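Local coordinates for flagellar basal body protein (Helicobacter pylori, PDB 5NPY) that probably builds the flagellar hook, the curved, flexible joint that couples the basal body rod to the filament, at residues Y145-K151 and E500-G506; T191-V197 and T445-S451; S451-D455 and L467-Q471. Residues are numbered along the deposited sequence.

Contact 1. Residues Y145-K151 and E500-G506; sequences YGIDLKK and EPVARIG
Strands distant in sequence can be joined by a backbone ladder to which a few side chains add, here those of Lys151, Ile147 and Arg504. Strands 145-148 and 500-505 run antiparallel, their axes 4.7 Å apart at closest approach and 151° between directions. Gly146 and Ile505 form a non-hydrogen-bonded pair (CA-CA 4.5 Å), where a CB on Gly146 would hit Arg504 O; on its two sides lie Gly506 N to Tyr145 O (2.8 Å), the weak Ile147 N to Arg504 O (3.0 Å), and Arg504 N to Ile147 O (3.2 Å). Ile147 (chi1 m) and Arg504 (p, then t) share one face, Ile147 CG1 3.7 Å from Arg504 CG; Arg504 NH1 hydrogen-bonds Leu169 O, and the guanidinium makes a cation-pi contact with Trp546. The pairing belongs to a large mixed sheet joining early and late parts of the chain, consistent with the D1 domain of FlgE-type proteins. At a classic bulge in the second strand, Val502 and Ala503 opposite Ile490, Leu149 N bonds to Val502 O (3.2 Å), and a water joins Val502 O (2.9 Å) to Lys151 N (2.6 Å). An Asx turn, Lys150 N to Asp148 OD1 (2.8 Å), with Lys150 left-handed (63/44), turns the first segment round. Lys151 (m, t, then chi3 -108°) reaches back, Lys151 NZ donating to Pro501 O (2.8 Å) and salt-bridging Glu500 OE1 (3.0 Å). Asp165 also salt-bridges the ammonium; Ser159 bonds Glu500 OE2.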
ATOM      1  N   TYR A 145      -1.899 -27.472  28.030  1.00 45.55           N
ATOM      2  CA  TYR A 145      -0.945 -26.364  28.078  1.00 46.58           C
ATOM      3  C   TYR A 145      -0.265 -26.162  26.732  1.00 49.47           C
ATOM      4  O   TYR A 145       0.117 -27.130  26.057  1.00 37.28           O
ATOM      5  CB  TYR A 145       0.133 -26.587  29.147  1.00 46.18           C
ATOM      6  CG  TYR A 145      -0.349 -26.346  30.552  1.00 47.39           C
ATOM      7  CD1 TYR A 145      -1.564 -26.877  30.966  1.00 50.72           C
ATOM      8  CD2 TYR A 145       0.398 -25.600  31.471  1.00 41.82           C
ATOM      9  CE1 TYR A 145      -2.042 -26.675  32.224  1.00 55.60           C
ATOM     10  CE2 TYR A 145      -0.084 -25.396  32.771  1.00 52.51           C
ATOM     11  CZ  TYR A 145      -1.315 -25.948  33.127  1.00 60.68           C
ATOM     12  OH  TYR A 145      -1.884 -25.805  34.369  1.00 73.62           O
ATOM     13  N   GLY A 146      -0.088 -24.892  26.375  1.00 49.10           N
ATOM     14  CA  GLY A 146       0.638 -24.502  25.189  1.00 42.14           C
ATOM     15  C   GLY A 146       1.010 -23.041  25.245  1.00 45.68           C
ATOM     16  O   GLY A 146       0.883 -22.386  26.283  1.00 50.24           O
ATOM     17  N   ILE A 147       1.482 -22.530  24.109  1.00 44.77           N
ATOM     18  CA  ILE A 147       1.758 -21.103  23.979  1.00 33.50           C
ATOM     19  C   ILE A 147       0.436 -20.396  23.700  1.00 43.14           C
ATOM     20  O   ILE A 147      -0.108 -20.481  22.597  1.00 50.78           O
ATOM     21  CB  ILE A 147       2.778 -20.812  22.874  1.00 35.91           C
ATOM     22  CG1 ILE A 147       4.098 -21.566  23.095  1.00 37.63           C
ATOM     23  CG2 ILE A 147       3.025 -19.309  22.787  1.00 46.67           C
ATOM     24  CD1 ILE A 147       5.195 -20.741  23.779  1.00 36.95           C
ATOM     25  N   ASP A 148      -0.090 -19.707  24.702  1.00 46.67           N
ATOM     26  CA  ASP A 148      -1.241 -18.834  24.515  1.00 41.40           C
ATOM     27  C   ASP A 148      -0.725 -17.498  23.992  1.00 44.11           C
ATOM     28  O   ASP A 148       0.002 -16.795  24.702  1.00 37.05           O
ATOM     29  CB  ASP A 148      -1.992 -18.679  25.837  1.00 41.10           C
ATOM     30  CG  ASP A 148      -3.229 -17.799  25.725  1.00 52.46           C
ATOM     31  OD1 ASP A 148      -3.546 -17.322  24.606  1.00 43.88           O
ATOM     32  OD2 ASP A 148      -3.902 -17.604  26.767  1.00 57.48           O
ATOM     33  N   LEU A 149      -1.070 -17.152  22.742  1.00 43.59           N
ATOM     34  CA  LEU A 149      -0.659 -15.856  22.201  1.00 43.14           C
ATOM     35  C   LEU A 149      -1.452 -14.711  22.812  1.00 41.02           C
ATOM     36  O   LEU A 149      -1.033 -13.552  22.703  1.00 41.96           O
ATOM     37  CB  LEU A 149      -0.793 -15.827  20.676  1.00 41.29           C
ATOM     38  CG  LEU A 149       0.247 -16.574  19.828  1.00 36.93           C
ATOM     39  CD1 LEU A 149       0.024 -16.346  18.331  1.00 27.88           C
ATOM     40  CD2 LEU A 149       1.646 -16.141  20.211  1.00 33.07           C
ATOM     41  N   LYS A 150      -2.578 -15.020  23.454  1.00 38.14           N
ATOM     42  CA  LYS A 150      -3.391 -14.041  24.169  1.00 45.96           C
ATOM     43  C   LYS A 150      -3.944 -12.999  23.207  1.00 47.69           C
ATOM     44  O   LYS A 150      -3.924 -11.794  23.471  1.00 58.25           O
ATOM     45  CB  LYS A 150      -2.612 -13.399  25.317  1.00 49.68           C
ATOM     46  CG  LYS A 150      -2.178 -14.407  26.371  1.00 55.89           C
ATOM     47  CD  LYS A 150      -1.810 -13.747  27.693  1.00 65.23           C
ATOM     48  CE  LYS A 150      -1.481 -14.791  28.764  1.00 70.98           C
ATOM     49  NZ  LYS A 150      -0.268 -15.602  28.420  1.00 73.88           N
ATOM     50  N   LYS A 151      -4.438 -13.478  22.076  1.00 42.70           N
ATOM     51  CA  LYS A 151      -5.117 -12.645  21.101  1.00 43.06           C
ATOM     52  C   LYS A 151      -6.628 -12.765  21.170  1.00 43.29           C
ATOM     53  O   LYS A 151      -7.315 -12.055  20.434  1.00 51.55           O
ATOM     54  CB  LYS A 151      -4.662 -13.001  19.680  1.00 33.73           C
ATOM     55  CG  LYS A 151      -3.186 -12.840  19.449  1.00 36.15           C
ATOM     56  CD  LYS A 151      -2.931 -12.487  18.016  1.00 40.72           C
ATOM     57  CE  LYS A 151      -2.317 -13.636  17.274  1.00 48.77           C
ATOM     58  NZ  LYS A 151      -2.551 -13.502  15.805  1.00 57.43           N
ATOM     59  N   GLU A 500      -4.891 -15.945  11.140  1.00 50.54           N
ATOM     60  CA  GLU A 500      -3.837 -15.631  12.088  1.00 48.94           C
ATOM     61  C   GLU A 500      -3.721 -16.766  13.091  1.00 37.82           C
ATOM     62  O   GLU A 500      -4.737 -17.268  13.580  1.00 44.24           O
ATOM     63  CB  GLU A 500      -4.102 -14.318  12.845  1.00 51.13           C
ATOM     64  CG  GLU A 500      -4.386 -13.124  11.952  1.00 55.31           C
ATOM     65  CD  GLU A 500      -4.395 -11.813  12.714  1.00 59.49           C
ATOM     66  OE1 GLU A 500      -4.250 -11.833  13.958  1.00 59.11           O
ATOM     67  OE2 GLU A 500      -4.543 -10.761  12.059  1.00 61.70           O
ATOM     68  N   PRO A 501      -2.505 -17.182  13.417  1.00 36.61           N
ATOM     69  CA  PRO A 501      -2.337 -18.132  14.512  1.00 37.60           C
ATOM     70  C   PRO A 501      -2.775 -17.495  15.821  1.00 39.09           C
ATOM     71  O   PRO A 501      -2.747 -16.272  15.975  1.00 34.72           O
ATOM     72  CB  PRO A 501      -0.836 -18.431  14.493  1.00 40.23           C
ATOM     73  CG  PRO A 501      -0.227 -17.218  13.873  1.00 40.72           C
ATOM     74  CD  PRO A 501      -1.214 -16.739  12.860  1.00 38.02           C
ATOM     75  N   VAL A 502      -3.216 -18.340  16.754  1.00 38.78           N
ATOM     76  CA  VAL A 502      -3.606 -17.888  18.088  1.00 43.44           C
ATOM     77  C   VAL A 502      -2.909 -18.644  19.208  1.00 42.21           C
ATOM     78  O   VAL A 502      -2.858 -18.136  20.339  1.00 42.16           O
ATOM     79  CB  VAL A 502      -5.140 -17.973  18.264  1.00 41.31           C
ATOM     80  CG1 VAL A 502      -5.849 -17.248  17.130  1.00 37.84           C
ATOM     81  CG2 VAL A 502      -5.597 -19.429  18.330  1.00 41.98           C
ATOM     82  N   ALA A 503      -2.373 -19.844  18.964  1.00 52.02           N
ATOM     83  CA  ALA A 503      -1.782 -20.681  20.002  1.00 43.54           C
ATOM     84  C   ALA A 503      -0.948 -21.772  19.342  1.00 44.73           C
ATOM     85  O   ALA A 503      -0.909 -21.899  18.114  1.00 38.13           O
ATOM     86  CB  ALA A 503      -2.858 -21.297  20.905  1.00 34.53           C
ATOM     87  N   ARG A 504      -0.257 -22.552  20.179  1.00 44.88           N
ATOM     88  CA  ARG A 504       0.295 -23.831  19.751  1.00 40.22           C
ATOM     89  C   ARG A 504       0.223 -24.811  20.906  1.00 40.21           C
ATOM     90  O   ARG A 504       0.239 -24.415  22.074  1.00 35.49           O
ATOM     91  CB  ARG A 504       1.738 -23.733  19.253  1.00 37.17           C
ATOM     92  CG  ARG A 504       2.793 -23.627  20.341  1.00 32.90           C
ATOM     93  CD  ARG A 504       4.148 -23.388  19.703  1.00 32.54           C
ATOM     94  NE  ARG A 504       4.547 -24.525  18.869  1.00 40.14           N
ATOM     95  CZ  ARG A 504       5.471 -24.473  17.917  1.00 36.32           C
ATOM     96  NH1 ARG A 504       6.093 -23.335  17.643  1.00 41.12           N
ATOM     97  NH2 ARG A 504       5.762 -25.557  17.225  1.00 35.79           N
ATOM     98  N   ILE A 505       0.132 -26.094  20.559  1.00 44.84           N
ATOM     99  CA  ILE A 505       0.038 -27.159  21.553  1.00 38.73           C
ATOM    100  C   ILE A 505       1.394 -27.355  22.214  1.00 38.59           C
ATOM    101  O   ILE A 505       2.419 -27.512  21.535  1.00 37.10           O
ATOM    102  CB  ILE A 505      -0.448 -28.463  20.904  1.00 38.17           C
ATOM    103  CG1 ILE A 505      -1.779 -28.249  20.179  1.00 35.96           C
ATOM    104  CG2 ILE A 505      -0.592 -29.566  21.957  1.00 37.10           C
ATOM    105  CD1 ILE A 505      -2.947 -27.980  21.103  1.00 34.55           C
ATOM    106  N   GLY A 506       1.404 -27.348  23.545  1.00 35.81           N
ATOM    107  CA  GLY A 506       2.616 -27.687  24.267  1.00 26.28           C
ATOM    108  C   GLY A 506       3.086 -29.096  23.945  1.00 35.09           C
ATOM    109  O   GLY A 506       2.287 -30.029  23.802  1.00 30.57           O
TER
HETATM  110  O   HOH W   1      -4.386 -15.988  21.564  1.00 54.89           O

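Contact 2. Residues T191-V197 and T445-S451; sequences TKVGISV and TYSLDKS
Parallel pairing between strands far apart in sequence forms the middle of a four-stranded mixed sheet here: strand 192-198 lies between 442-447, parallel to it, and 465-471, antiparallel. The short strands 192-197 and 445-447 run 8° from parallel with axes 4.8 Å apart, pairing Lys192 with Thr445, Val193 with Tyr446 and Gly194 with Ser447 (CA-CA 4.7 to 4.9 Å). The ladder is regular: Thr445 N to Thr191 O (3.1 Å), Val193 N to Thr445 O (2.9 Å), Ser447 N to Val193 O (2.8 Å) and Ile195 N to Ser447 O (3.0 Å). Val193 (chi1 t) and Tyr446 (chi1 t) share the buried face, with Val193 CG1 3.9 Å from Tyr446 CD2. Ile195 takes the p,t rotamer; although its CA-to-CB bond points away, its tip swings back, so that Ile195 CD1 meets Tyr446 CZ at 4.2 Å and CD2 of Leu448 (m,t) at 3.8 Å. This layer packs on strands 346-364 and 370-381 of the neighbouring antiparallel sheet, sheet against sheet, and Tyr446 OH bonds Ser375 there. The opposite face carries Lys192 (t,t,p,t), Thr445 (m) and Ser447 (m). At the first end a water bridges Thr191 O (2.9 Å) and Thr445 OG1 (2.5 Å). After Ser447 the chain leaves the ladder and curls over Gly194, where a CB would clash with Lys450 O. Ser196 and Ser451, both p about chi1, then hydrogen-bond hydroxyl to hydroxyl, Ser196 OG 2.7 Å from Ser451 OG, the latter less surely placed.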
ATOM      1  N   THR A 191      -5.425   3.595  10.197  1.00 21.78           N
ATOM      2  CA  THR A 191      -4.715   4.824  10.519  1.00 31.34           C
ATOM      3  C   THR A 191      -3.419   4.993   9.747  1.00 34.71           C
ATOM      4  O   THR A 191      -2.704   5.974   9.979  1.00 39.56           O
ATOM      5  CB  THR A 191      -4.408   4.892  12.016  1.00 35.97           C
ATOM      6  OG1 THR A 191      -3.487   3.846  12.357  1.00 33.38           O
ATOM      7  CG2 THR A 191      -5.703   4.750  12.826  1.00 28.74           C
ATOM      8  N   LYS A 192      -3.107   4.091   8.821  1.00 33.30           N
ATOM      9  CA  LYS A 192      -1.788   4.086   8.200  1.00 30.81           C
ATOM     10  C   LYS A 192      -1.892   3.364   6.869  1.00 19.52           C
ATOM     11  O   LYS A 192      -2.172   2.168   6.844  1.00 22.95           O
ATOM     12  CB  LYS A 192      -0.770   3.402   9.127  1.00 37.23           C
ATOM     13  CG  LYS A 192       0.680   3.499   8.678  1.00 56.24           C
ATOM     14  CD  LYS A 192       1.629   2.801   9.664  1.00 65.93           C
ATOM     15  CE  LYS A 192       1.732   1.300   9.417  1.00 65.20           C
ATOM     16  NZ  LYS A 192       2.545   0.643  10.482  1.00 60.25           N
ATOM     17  N   VAL A 193      -1.650   4.068   5.768  1.00 31.23           N
ATOM     18  CA  VAL A 193      -1.738   3.474   4.435  1.00 24.19           C
ATOM     19  C   VAL A 193      -0.478   3.823   3.649  1.00 19.88           C
ATOM     20  O   VAL A 193      -0.128   5.007   3.517  1.00 30.30           O
ATOM     21  CB  VAL A 193      -2.995   3.950   3.692  1.00 22.90           C
ATOM     22  CG1 VAL A 193      -3.047   3.376   2.272  1.00 13.50           C
ATOM     23  CG2 VAL A 193      -4.250   3.597   4.502  1.00 18.84           C
ATOM     24  N   GLY A 194       0.204   2.799   3.144  1.00 20.15           N
ATOM     25  CA  GLY A 194       1.355   2.960   2.265  1.00 27.97           C
ATOM     26  C   GLY A 194       1.176   2.194   0.959  1.00 27.36           C
ATOM     27  O   GLY A 194       1.013   0.969   0.966  1.00 24.78           O
ATOM     28  N   ILE A 195       1.172   2.887  -0.171  1.00 20.92           N
ATOM     29  CA  ILE A 195       0.952   2.220  -1.454  1.00 25.73           C
ATOM     30  C   ILE A 195       2.241   2.241  -2.267  1.00 22.64           C
ATOM     31  O   ILE A 195       3.055   3.169  -2.184  1.00 23.57           O
ATOM     32  CB  ILE A 195      -0.203   2.826  -2.286  1.00 27.00           C
ATOM     33  CG1 ILE A 195       0.091   4.281  -2.651  1.00 13.19           C
ATOM     34  CG2 ILE A 195      -1.538   2.638  -1.561  1.00 17.88           C
ATOM     35  CD1 ILE A 195      -0.878   4.889  -3.653  1.00 16.13           C
ATOM     36  N   SER A 196       2.436   1.179  -3.027  1.00 18.29           N
ATOM     37  CA  SER A 196       3.442   1.135  -4.073  1.00 14.54           C
ATOM     38  C   SER A 196       2.690   1.192  -5.393  1.00 21.06           C
ATOM     39  O   SER A 196       1.814   0.360  -5.643  1.00 18.97           O
ATOM     40  CB  SER A 196       4.320  -0.116  -3.970  1.00 22.10           C
ATOM     41  OG  SER A 196       3.607  -1.287  -3.577  1.00 20.22           O
ATOM     42  N   VAL A 197       3.005   2.201  -6.201  1.00 18.46           N
ATOM     43  CA  VAL A 197       2.385   2.438  -7.499  1.00 13.25           C
ATOM     44  C   VAL A 197       3.488   2.779  -8.490  1.00 25.32           C
ATOM     45  O   VAL A 197       4.448   3.490  -8.163  1.00 21.35           O
ATOM     46  CB  VAL A 197       1.335   3.577  -7.430  1.00 17.58           C
ATOM     47  CG1 VAL A 197       1.950   4.897  -6.911  1.00 14.39           C
ATOM     48  CG2 VAL A 197       0.708   3.807  -8.749  1.00 13.30           C
ATOM     49  N   THR A 445      -2.333   8.550   8.342  1.00 25.40           N
ATOM     50  CA  THR A 445      -1.060   8.863   7.677  1.00 24.19           C
ATOM     51  C   THR A 445      -0.993   8.120   6.344  1.00 25.86           C
ATOM     52  O   THR A 445      -0.996   6.885   6.328  1.00 20.99           O
ATOM     53  CB  THR A 445       0.138   8.446   8.543  1.00 27.92           C
ATOM     54  OG1 THR A 445      -0.011   8.944   9.874  1.00 30.01           O
ATOM     55  CG2 THR A 445       1.490   8.937   7.927  1.00 14.79           C
ATOM     56  N   TYR A 446      -0.905   8.859   5.234  1.00 25.57           N
ATOM     57  CA  TYR A 446      -0.930   8.280   3.888  1.00 24.65           C
ATOM     58  C   TYR A 446       0.417   8.518   3.212  1.00 25.51           C
ATOM     59  O   TYR A 446       0.865   9.666   3.116  1.00 22.08           O
ATOM     60  CB  TYR A 446      -2.058   8.900   3.064  1.00 14.59           C
ATOM     61  CG  TYR A 446      -2.312   8.323   1.672  1.00 22.53           C
ATOM     62  CD1 TYR A 446      -2.915   9.092   0.706  1.00 24.31           C
ATOM     63  CD2 TYR A 446      -2.043   7.000   1.357  1.00 16.88           C
ATOM     64  CE1 TYR A 446      -3.177   8.605  -0.544  1.00 26.93           C
ATOM     65  CE2 TYR A 446      -2.319   6.503   0.098  1.00 22.03           C
ATOM     66  CZ  TYR A 446      -2.890   7.314  -0.846  1.00 23.43           C
ATOM     67  OH  TYR A 446      -3.178   6.864  -2.112  1.00 25.56           O
ATOM     68  N   SER A 447       1.064   7.439   2.761  1.00 16.44           N
ATOM     69  CA  SER A 447       2.366   7.507   2.090  1.00 21.74           C
ATOM     70  C   SER A 447       2.259   6.935   0.680  1.00 23.39           C
ATOM     71  O   SER A 447       1.815   5.789   0.488  1.00 19.95           O
ATOM     72  CB  SER A 447       3.462   6.745   2.858  1.00 23.23           C
ATOM     73  OG  SER A 447       3.673   7.279   4.164  1.00 26.22           O
ATOM     74  N   LEU A 448       2.661   7.736  -0.298  1.00 20.63           N
ATOM     75  CA  LEU A 448       2.533   7.374  -1.701  1.00 20.88           C
ATOM     76  C   LEU A 448       3.727   6.591  -2.239  1.00 24.93           C
ATOM     77  O   LEU A 448       3.723   6.236  -3.416  1.00 20.80           O
ATOM     78  CB  LEU A 448       2.350   8.638  -2.537  1.00 13.18           C
ATOM     79  CG  LEU A 448       1.041   9.369  -2.223  1.00 20.26           C
ATOM     80  CD1 LEU A 448       1.030  10.712  -2.902  1.00 20.34           C
ATOM     81  CD2 LEU A 448      -0.210   8.538  -2.630  1.00 15.72           C
ATOM     82  N   ASP A 449       4.750   6.315  -1.429  1.00 23.46           N
ATOM     83  CA  ASP A 449       6.058   6.060  -2.015  1.00 26.57           C
ATOM     84  C   ASP A 449       6.547   4.637  -1.856  1.00 13.81           C
ATOM     85  O   ASP A 449       7.535   4.282  -2.496  1.00 20.05           O
ATOM     86  CB  ASP A 449       7.117   7.023  -1.438  1.00 25.29           C
ATOM     87  CG  ASP A 449       7.348   6.826   0.047  1.00 26.65           C
ATOM     88  OD1 ASP A 449       8.510   6.969   0.477  1.00 27.68           O
ATOM     89  OD2 ASP A 449       6.368   6.533   0.775  1.00 14.72           O
ATOM     90  N   LYS A 450       5.905   3.834  -1.014  1.00 24.20           N
ATOM     91  CA  LYS A 450       6.207   2.416  -0.871  1.00 15.23           C
ATOM     92  C   LYS A 450       5.156   1.801   0.041  1.00 28.00           C
ATOM     93  O   LYS A 450       4.494   2.498   0.822  1.00 19.09           O
ATOM     94  CB  LYS A 450       7.599   2.169  -0.288  1.00 19.65           C
ATOM     95  CG  LYS A 450       7.707   2.520   1.224  1.00 20.32           C
ATOM     96  CD  LYS A 450       9.156   2.333   1.719  1.00 28.69           C
ATOM     97  CE  LYS A 450       9.299   2.649   3.203  1.00 30.40           C
ATOM     98  NZ  LYS A 450       9.162   4.109   3.478  1.00 28.88           N
ATOM     99  N   SER A 451       5.047   0.477  -0.057  1.00 20.52           N
ATOM    100  CA  SER A 451       4.273  -0.398   0.812  1.00 14.91           C
ATOM    101  C   SER A 451       5.248  -1.343   1.509  1.00 12.98           C
ATOM    102  O   SER A 451       6.468  -1.156   1.452  1.00 42.58           O
ATOM    103  CB  SER A 451       3.235  -1.182  -0.005  1.00 17.28           C
ATOM    104  OG  SER A 451       3.896  -2.007  -0.959  1.00 13.21           O
TER
HETATM  105  O   HOH W   2      -0.882   7.406  11.663  1.00 29.82           O

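Contact 3. Residues S451-D455 and L467-Q471; sequences SENHD and LEASQ
A loop can be held to a strand by that strand's polar side chains, with no backbone ladder between them. The segment 451-455 has no regular structure; 467-471 is an extended strand, and the nearest CA atoms are those of Ser451 and Ser470, 5.3 Å apart. Ser451 opens a tight turn, its N bonding across the turn to His454 O (2.9 Å) while its hydroxyl pairs with that of Ser196. At the corner, Glu452 (-58/-43) and Asn453 (-119/-6) have angles close to a type I turn. Glu452 N donates to Ser470 OG (2.8 Å, Ser470 at chi1 m), and a water 2.7 Å from Ser470 OG reaches weakly to Glu452 OE2 (3.3 Å). Next, Asn453 gives Glu468 a double grip: Asn453 N to Glu468 OE1 (2.7 Å), where the position of OE1 is less certain, and Asn453 ND2 to Glu468 OE2 (2.5 Å). An extended t,t side chain carries the Glu468 carboxylate out to the turn. His454 lays its CB 4.1 Å from Leu467 CD1 and turns its ring edge to Glu468, with His454 CD2 3.6 Å from Glu468 OE1. Asp455 finishes with its O 3.6 Å from Leu467 CD1. Successive residues Leu467 and Glu468 can both point toward the loop because they form a classic beta bulge opposite Ser196, here on an outer strand of the four-stranded mixed sheet.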
ATOM      1  N   SER A 451       5.047   0.477  -0.057  1.00 20.52           N
ATOM      2  CA  SER A 451       4.273  -0.398   0.812  1.00 14.91           C
ATOM      3  C   SER A 451       5.248  -1.343   1.509  1.00 12.98           C
ATOM      4  O   SER A 451       6.468  -1.156   1.452  1.00 42.58           O
ATOM      5  CB  SER A 451       3.235  -1.182  -0.005  1.00 17.28           C
ATOM      6  OG  SER A 451       3.896  -2.007  -0.959  1.00 13.21           O
ATOM      7  N   GLU A 452       4.704  -2.389   2.140  1.00 19.15           N
ATOM      8  CA  GLU A 452       5.546  -3.369   2.828  1.00 31.32           C
ATOM      9  C   GLU A 452       6.567  -4.018   1.894  1.00 32.05           C
ATOM     10  O   GLU A 452       7.731  -4.202   2.268  1.00 32.14           O
ATOM     11  CB  GLU A 452       4.678  -4.450   3.479  1.00 40.09           C
ATOM     12  CG  GLU A 452       5.446  -5.392   4.399  1.00 43.07           C
ATOM     13  CD  GLU A 452       4.553  -6.444   5.024  1.00 55.59           C
ATOM     14  OE1 GLU A 452       4.997  -7.606   5.164  1.00 65.21           O
ATOM     15  OE2 GLU A 452       3.397  -6.110   5.363  1.00 57.67           O
ATOM     16  N   ASN A 453       6.161  -4.399   0.685  1.00 28.37           N
ATOM     17  CA  ASN A 453       7.034  -5.230  -0.130  1.00 29.05           C
ATOM     18  C   ASN A 453       7.461  -4.616  -1.459  1.00 30.75           C
ATOM     19  O   ASN A 453       8.286  -5.219  -2.149  1.00 35.31           O
ATOM     20  CB  ASN A 453       6.367  -6.587  -0.384  1.00 21.76           C
ATOM     21  CG  ASN A 453       5.887  -7.233   0.895  1.00 25.56           C
ATOM     22  OD1 ASN A 453       6.687  -7.591   1.746  1.00 28.80           O
ATOM     23  ND2 ASN A 453       4.574  -7.384   1.038  1.00 22.95           N
ATOM     24  N   HIS A 454       6.940  -3.449  -1.839  1.00 28.00           N
ATOM     25  CA  HIS A 454       7.320  -2.802  -3.091  1.00 21.30           C
ATOM     26  C   HIS A 454       7.451  -1.301  -2.866  1.00 21.48           C
ATOM     27  O   HIS A 454       6.843  -0.741  -1.945  1.00 23.45           O
ATOM     28  CB  HIS A 454       6.291  -3.069  -4.224  1.00 13.08           C
ATOM     29  CG  HIS A 454       5.961  -4.518  -4.398  1.00 17.35           C
ATOM     30  ND1 HIS A 454       6.587  -5.314  -5.330  1.00 31.14           N
ATOM     31  CD2 HIS A 454       5.104  -5.326  -3.733  1.00 29.94           C
ATOM     32  CE1 HIS A 454       6.121  -6.545  -5.246  1.00 24.84           C
ATOM     33  NE2 HIS A 454       5.220  -6.582  -4.285  1.00 24.44           N
ATOM     34  N   ASP A 455       8.279  -0.675  -3.709  1.00 17.18           N
ATOM     35  CA  ASP A 455       8.509   0.760  -3.796  1.00 21.73           C
ATOM     36  C   ASP A 455       7.795   1.340  -5.016  1.00 27.93           C
ATOM     37  O   ASP A 455       7.648   0.671  -6.049  1.00 20.24           O
ATOM     38  CB  ASP A 455      10.012   1.058  -3.902  1.00 30.58           C
ATOM     39  CG  ASP A 455      10.807   0.500  -2.730  1.00 40.60           C
ATOM     40  OD1 ASP A 455      10.456   0.817  -1.581  1.00 43.62           O
ATOM     41  OD2 ASP A 455      11.774  -0.259  -2.949  1.00 48.35           O
ATOM     42  N   LEU A 467       0.875  -1.524  -7.304  1.00 19.60           N
ATOM     43  CA  LEU A 467       1.626  -2.722  -6.953  1.00 17.17           C
ATOM     44  C   LEU A 467       1.115  -3.366  -5.670  1.00 28.18           C
ATOM     45  O   LEU A 467       0.846  -4.574  -5.639  1.00 25.86           O
ATOM     46  CB  LEU A 467       3.102  -2.373  -6.780  1.00 16.89           C
ATOM     47  CG  LEU A 467       3.624  -1.514  -7.919  1.00 19.44           C
ATOM     48  CD1 LEU A 467       5.110  -1.345  -7.721  1.00 13.17           C
ATOM     49  CD2 LEU A 467       3.341  -2.250  -9.268  1.00 18.64           C
ATOM     50  N   GLU A 468       0.995  -2.582  -4.596  1.00 23.67           N
ATOM     51  CA  GLU A 468       0.608  -3.113  -3.294  1.00 19.28           C
ATOM     52  C   GLU A 468       0.051  -1.986  -2.434  1.00 25.09           C
ATOM     53  O   GLU A 468       0.529  -0.856  -2.517  1.00 22.29           O
ATOM     54  CB  GLU A 468       1.803  -3.758  -2.591  1.00 19.26           C
ATOM     55  CG  GLU A 468       1.490  -4.466  -1.281  1.00 21.43           C
ATOM     56  CD  GLU A 468       2.740  -5.000  -0.617  1.00 16.33           C
ATOM     57  OE1 GLU A 468       3.740  -4.264  -0.597  1.00 29.23           O
ATOM     58  OE2 GLU A 468       2.727  -6.155  -0.132  1.00 25.09           O
ATOM     59  N   ALA A 469      -0.966  -2.300  -1.626  1.00 26.39           N
ATOM     60  CA  ALA A 469      -1.490  -1.390  -0.607  1.00 26.18           C
ATOM     61  C   ALA A 469      -1.347  -2.050   0.759  1.00 22.55           C
ATOM     62  O   ALA A 469      -1.949  -3.097   1.015  1.00 26.11           O
ATOM     63  CB  ALA A 469      -2.950  -1.012  -0.868  1.00 18.87           C
ATOM     64  N   SER A 470      -0.531  -1.453   1.611  1.00 20.83           N
ATOM     65  CA  SER A 470      -0.296  -1.896   2.973  1.00 27.93           C
ATOM     66  C   SER A 470      -1.020  -0.948   3.928  1.00 32.10           C
ATOM     67  O   SER A 470      -1.056   0.268   3.713  1.00 26.70           O
ATOM     68  CB  SER A 470       1.207  -1.933   3.287  1.00 22.96           C
ATOM     69  OG  SER A 470       1.912  -2.807   2.407  1.00 29.19           O
ATOM     70  N   GLN A 471      -1.590  -1.507   4.985  1.00 33.22           N
ATOM     71  CA  GLN A 471      -2.554  -0.750   5.759  1.00 37.33           C
ATOM     72  C   GLN A 471      -2.963  -1.562   6.978  1.00 47.21           C
ATOM     73  O   GLN A 471      -3.093  -2.786   6.902  1.00 39.79           O
ATOM     74  CB  GLN A 471      -3.777  -0.422   4.914  1.00 37.59           C
ATOM     75  CG  GLN A 471      -4.860   0.188   5.670  1.00 55.13           C
ATOM     76  CD  GLN A 471      -6.174  -0.108   5.095  1.00 45.54           C
ATOM     77  OE1 GLN A 471      -7.154   0.280   5.571  1.00 54.87           O
ATOM     78  NE2 GLN A 471      -6.223  -0.804   4.067  1.00 33.52           N
TER
HETATM   79  O   HOH W   3       1.042  -5.249   3.143  1.00 31.53           O

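Contacts 2 and 3 form one continuous unit, with centres 7 Å apart: they share Ser451, and strand 192-198 lies between strands 442-447 and 465-471 in the same mixed sheet. The chain leaving 442-447 thus passes through contact 3's loop to reach the far side of 192-198, where Ser196 pairs with Leu467 and Glu468. Contact 1 belongs to a different sheet, its centre 32 Å from that of contact 2 and 29 Å from that of contact 3. Its segments precede and follow all the others in sequence, so the chain goes out and returns. This is consistent with hook-protein architecture, in which an outer domain is inserted into one built from both ends.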